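Local coordinates for protein TRAP dicarboxylate transporter, DctP subunit (Anaerococcus prevoti, PDB 4N91) that binds D-glucuronate in both anomeric forms and probably delivers it, as a solute-binding protein, to a TRAP-type membrane transporter, at residues G145-S153 with F266-W277. Sequence-based numbering, arbitrary orientation.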
# COMPACT_ATOMS: atom_id res chain seq x y z
N GLY A 145 0.44 -13.83 -0.37
CA GLY A 145 0.21 -12.80 -1.37
C GLY A 145 -0.03 -13.47 -2.70
O GLY A 145 0.62 -14.45 -3.05
N VAL A 146 -0.99 -12.93 -3.45
CA VAL A 146 -1.30 -13.46 -4.77
C VAL A 146 -1.07 -12.46 -5.91
O VAL A 146 -0.84 -12.88 -7.06
CB VAL A 146 -2.74 -14.02 -4.85
CG1 VAL A 146 -2.88 -15.24 -3.92
CG2 VAL A 146 -3.78 -12.93 -4.59
N THR A 147 -1.08 -11.17 -5.57
CA THR A 147 -0.72 -10.12 -6.51
C THR A 147 -0.53 -8.82 -5.73
O THR A 147 -0.69 -8.80 -4.51
CB THR A 147 -1.74 -9.96 -7.68
OG1 THR A 147 -1.18 -9.12 -8.70
CG2 THR A 147 -3.03 -9.39 -7.21
N TRP A 148 -0.15 -7.77 -6.46
CA TRP A 148 0.01 -6.44 -5.89
C TRP A 148 -0.89 -5.45 -6.63
O TRP A 148 -1.41 -5.72 -7.72
CB TRP A 148 1.47 -6.01 -5.98
CG TRP A 148 1.94 -5.76 -7.40
CD1 TRP A 148 2.29 -6.70 -8.35
CD2 TRP A 148 2.13 -4.48 -8.03
NE1 TRP A 148 2.66 -6.07 -9.52
CE2 TRP A 148 2.58 -4.72 -9.35
CE3 TRP A 148 1.97 -3.16 -7.59
CZ2 TRP A 148 2.85 -3.69 -10.23
CZ3 TRP A 148 2.24 -2.14 -8.48
CH2 TRP A 148 2.68 -2.41 -9.79
N LEU A 149 -1.08 -4.30 -6.00
CA LEU A 149 -1.86 -3.22 -6.58
C LEU A 149 -1.07 -1.94 -6.41
O LEU A 149 -0.36 -1.79 -5.41
CB LEU A 149 -3.22 -3.09 -5.89
CG LEU A 149 -4.05 -4.39 -5.80
CD1 LEU A 149 -5.20 -4.18 -4.88
CD2 LEU A 149 -4.51 -4.90 -7.15
N ASP A 150 -1.21 -1.02 -7.35
CA ASP A 150 -0.46 0.22 -7.35
C ASP A 150 -1.10 1.21 -6.37
O ASP A 150 -2.32 1.42 -6.37
CB ASP A 150 -0.52 0.83 -8.76
CG ASP A 150 0.59 1.83 -9.04
OD1 ASP A 150 1.26 2.32 -8.11
OD2 ASP A 150 0.79 2.13 -10.25
N ALA A 151 -0.28 1.80 -5.51
CA ALA A 151 -0.70 2.87 -4.62
C ALA A 151 0.22 4.09 -4.78
O ALA A 151 0.35 4.91 -3.87
CB ALA A 151 -0.73 2.39 -3.18
N GLY A 152 0.84 4.23 -5.95
CA GLY A 152 1.65 5.42 -6.21
C GLY A 152 2.79 5.59 -5.23
O GLY A 152 3.34 4.61 -4.74
N SER A 153 3.15 6.84 -4.95
CA SER A 153 4.20 7.14 -3.99
C SER A 153 3.60 7.94 -2.82
O SER A 153 2.57 8.59 -2.98
CB SER A 153 5.34 7.96 -4.62
OG SER A 153 4.88 9.24 -5.00
N PHE A 266 -6.79 -13.04 -10.42
CA PHE A 266 -5.86 -12.17 -9.71
C PHE A 266 -5.04 -11.34 -10.70
O PHE A 266 -4.68 -10.19 -10.40
CB PHE A 266 -4.92 -13.01 -8.84
CG PHE A 266 -5.59 -13.77 -7.73
CD1 PHE A 266 -6.66 -13.24 -7.03
CD2 PHE A 266 -5.13 -15.04 -7.39
CE1 PHE A 266 -7.26 -13.96 -5.99
CE2 PHE A 266 -5.73 -15.75 -6.35
CZ PHE A 266 -6.80 -15.22 -5.68
N LYS A 267 -4.71 -11.91 -11.85
CA LYS A 267 -3.98 -11.18 -12.87
C LYS A 267 -4.85 -10.08 -13.44
O LYS A 267 -4.40 -8.96 -13.66
CB LYS A 267 -3.54 -12.12 -13.99
CG LYS A 267 -2.62 -11.43 -14.98
CD LYS A 267 -2.20 -12.39 -16.11
CE LYS A 267 -1.65 -13.72 -15.58
NZ LYS A 267 -1.33 -14.66 -16.70
N VAL A 268 -6.11 -10.40 -13.69
CA VAL A 268 -7.06 -9.38 -14.16
C VAL A 268 -7.19 -8.24 -13.14
O VAL A 268 -7.23 -7.06 -13.51
CB VAL A 268 -8.46 -9.99 -14.45
CG1 VAL A 268 -9.49 -8.90 -14.70
CG2 VAL A 268 -8.36 -10.91 -15.65
N LEU A 269 -7.29 -8.61 -11.88
CA LEU A 269 -7.34 -7.64 -10.77
C LEU A 269 -6.16 -6.68 -10.84
O LEU A 269 -6.31 -5.46 -10.80
CB LEU A 269 -7.31 -8.42 -9.46
CG LEU A 269 -7.04 -7.64 -8.19
CD1 LEU A 269 -8.02 -6.49 -8.00
CD2 LEU A 269 -7.12 -8.62 -7.00
N ASN A 270 -4.97 -7.24 -10.94
CA ASN A 270 -3.75 -6.44 -11.04
C ASN A 270 -3.83 -5.50 -12.25
O ASN A 270 -3.55 -4.30 -12.14
CB ASN A 270 -2.54 -7.38 -11.14
CG ASN A 270 -1.24 -6.65 -11.42
OD1 ASN A 270 -0.82 -6.52 -12.56
ND2 ASN A 270 -0.60 -6.19 -10.37
N GLU A 271 -4.20 -6.03 -13.39
CA GLU A 271 -4.23 -5.24 -14.62
C GLU A 271 -5.25 -4.11 -14.60
O GLU A 271 -4.94 -2.98 -14.97
CB GLU A 271 -4.49 -6.15 -15.82
CG GLU A 271 -3.31 -7.10 -16.07
CD GLU A 271 -3.67 -8.27 -16.93
OE1 GLU A 271 -4.87 -8.54 -17.12
OE2 GLU A 271 -2.74 -8.92 -17.47
N VAL A 272 -6.45 -4.41 -14.13
CA VAL A 272 -7.53 -3.42 -14.13
C VAL A 272 -7.27 -2.36 -13.08
O VAL A 272 -7.39 -1.18 -13.36
CB VAL A 272 -8.90 -4.08 -13.90
CG1 VAL A 272 -9.97 -3.04 -13.68
CG2 VAL A 272 -9.25 -4.97 -15.09
N GLN A 273 -6.83 -2.77 -11.89
CA GLN A 273 -6.46 -1.80 -10.86
C GLN A 273 -5.37 -0.85 -11.31
O GLN A 273 -5.47 0.36 -11.09
CB GLN A 273 -6.04 -2.51 -9.59
CG GLN A 273 -5.98 -1.59 -8.40
CD GLN A 273 -4.68 -0.85 -8.23
OE1 GLN A 273 -3.68 -1.13 -8.91
NE2 GLN A 273 -4.67 0.09 -7.27
N ARG A 274 -4.34 -1.37 -11.97
CA ARG A 274 -3.24 -0.52 -12.41
C ARG A 274 -3.68 0.46 -13.50
O ARG A 274 -3.27 1.63 -13.49
CB ARG A 274 -2.07 -1.38 -12.87
CG ARG A 274 -1.35 -2.01 -11.72
CD ARG A 274 -0.49 -3.17 -12.16
NE ARG A 274 0.64 -2.73 -12.98
CZ ARG A 274 1.57 -3.56 -13.44
NH1 ARG A 274 1.50 -4.86 -13.21
NH2 ARG A 274 2.58 -3.07 -14.13
N LYS A 275 -4.52 0.02 -14.43
CA LYS A 275 -5.04 0.92 -15.46
C LYS A 275 -5.89 2.01 -14.84
O LYS A 275 -5.79 3.20 -15.18
CB LYS A 275 -5.87 0.13 -16.46
CG LYS A 275 -6.56 0.93 -17.57
CD LYS A 275 -7.96 1.38 -17.15
CE LYS A 275 -8.82 1.79 -18.33
NZ LYS A 275 -10.15 2.29 -17.88
N GLU A 276 -6.72 1.61 -13.89
CA GLU A 276 -7.62 2.58 -13.25
C GLU A 276 -6.85 3.53 -12.35
O GLU A 276 -7.24 4.69 -12.19
CB GLU A 276 -8.73 1.86 -12.48
CG GLU A 276 -9.67 1.07 -13.36
CD GLU A 276 -10.53 1.92 -14.28
OE1 GLU A 276 -10.55 3.17 -14.17
OE2 GLU A 276 -11.23 1.33 -15.12
N TRP A 277 -5.76 3.04 -11.78
CA TRP A 277 -4.91 3.86 -10.91
C TRP A 277 -4.39 5.08 -11.66
O TRP A 277 -4.45 6.20 -11.16
CB TRP A 277 -3.74 3.05 -10.35
CG TRP A 277 -2.90 3.93 -9.52
CD1 TRP A 277 -1.71 4.52 -9.87
CD2 TRP A 277 -3.21 4.40 -8.21
NE1 TRP A 277 -1.26 5.32 -8.85
CE2 TRP A 277 -2.17 5.27 -7.82
CE3 TRP A 277 -4.27 4.18 -7.32
CZ2 TRP A 277 -2.17 5.92 -6.59
CZ3 TRP A 277 -4.25 4.82 -6.10
CH2 TRP A 277 -3.21 5.68 -5.75
O HOH W 1 -0.46 1.68 -12.61
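Edge strand 145-149, with V146 and T147 facing F266 and N270, runs parallel to helix 266-277, their axes 2° apart and 7.9 Å at closest approach. V146 CG2 sits over the centre of the F266 ring, 3.6 Å from its centroid. L149 CD2 packs on L269 CG. Two side-chain amides then grip the backbone at the strand end and just past it. N270 ND2 donates to W148 O (2.8 Å) from above the carbonyl plane. The same nitrogen lies over one face of the W148 ring. Q273, bent at chi2 (-86°), turns its amide along the backbone of D150. Its OE1 accepts from D150 N (2.9 Å), and its NE2 donates to D150 O (2.8 Å) on a lone pair. W148 CZ2 lies over the centre of the R274 guanidinium, the ring and guanidinium planes 40° apart. R274 NH1 donates to N270 OD1. D126 forms a salt bridge with R274 NH1 and a hydrogen bond with W148 NE1. D150 OD1 accepts from G152 N in an Asx turn, while a water joins D150 OD2 to R274 O. A151 CA rests on the six-membered ring of W277, 4.1 Å from its centroid. The N270 and Q273 amide bonds satisfy backbone groups of buried W148 and D150. They probably help hold A151, which lines the glucuronate pocket, in position.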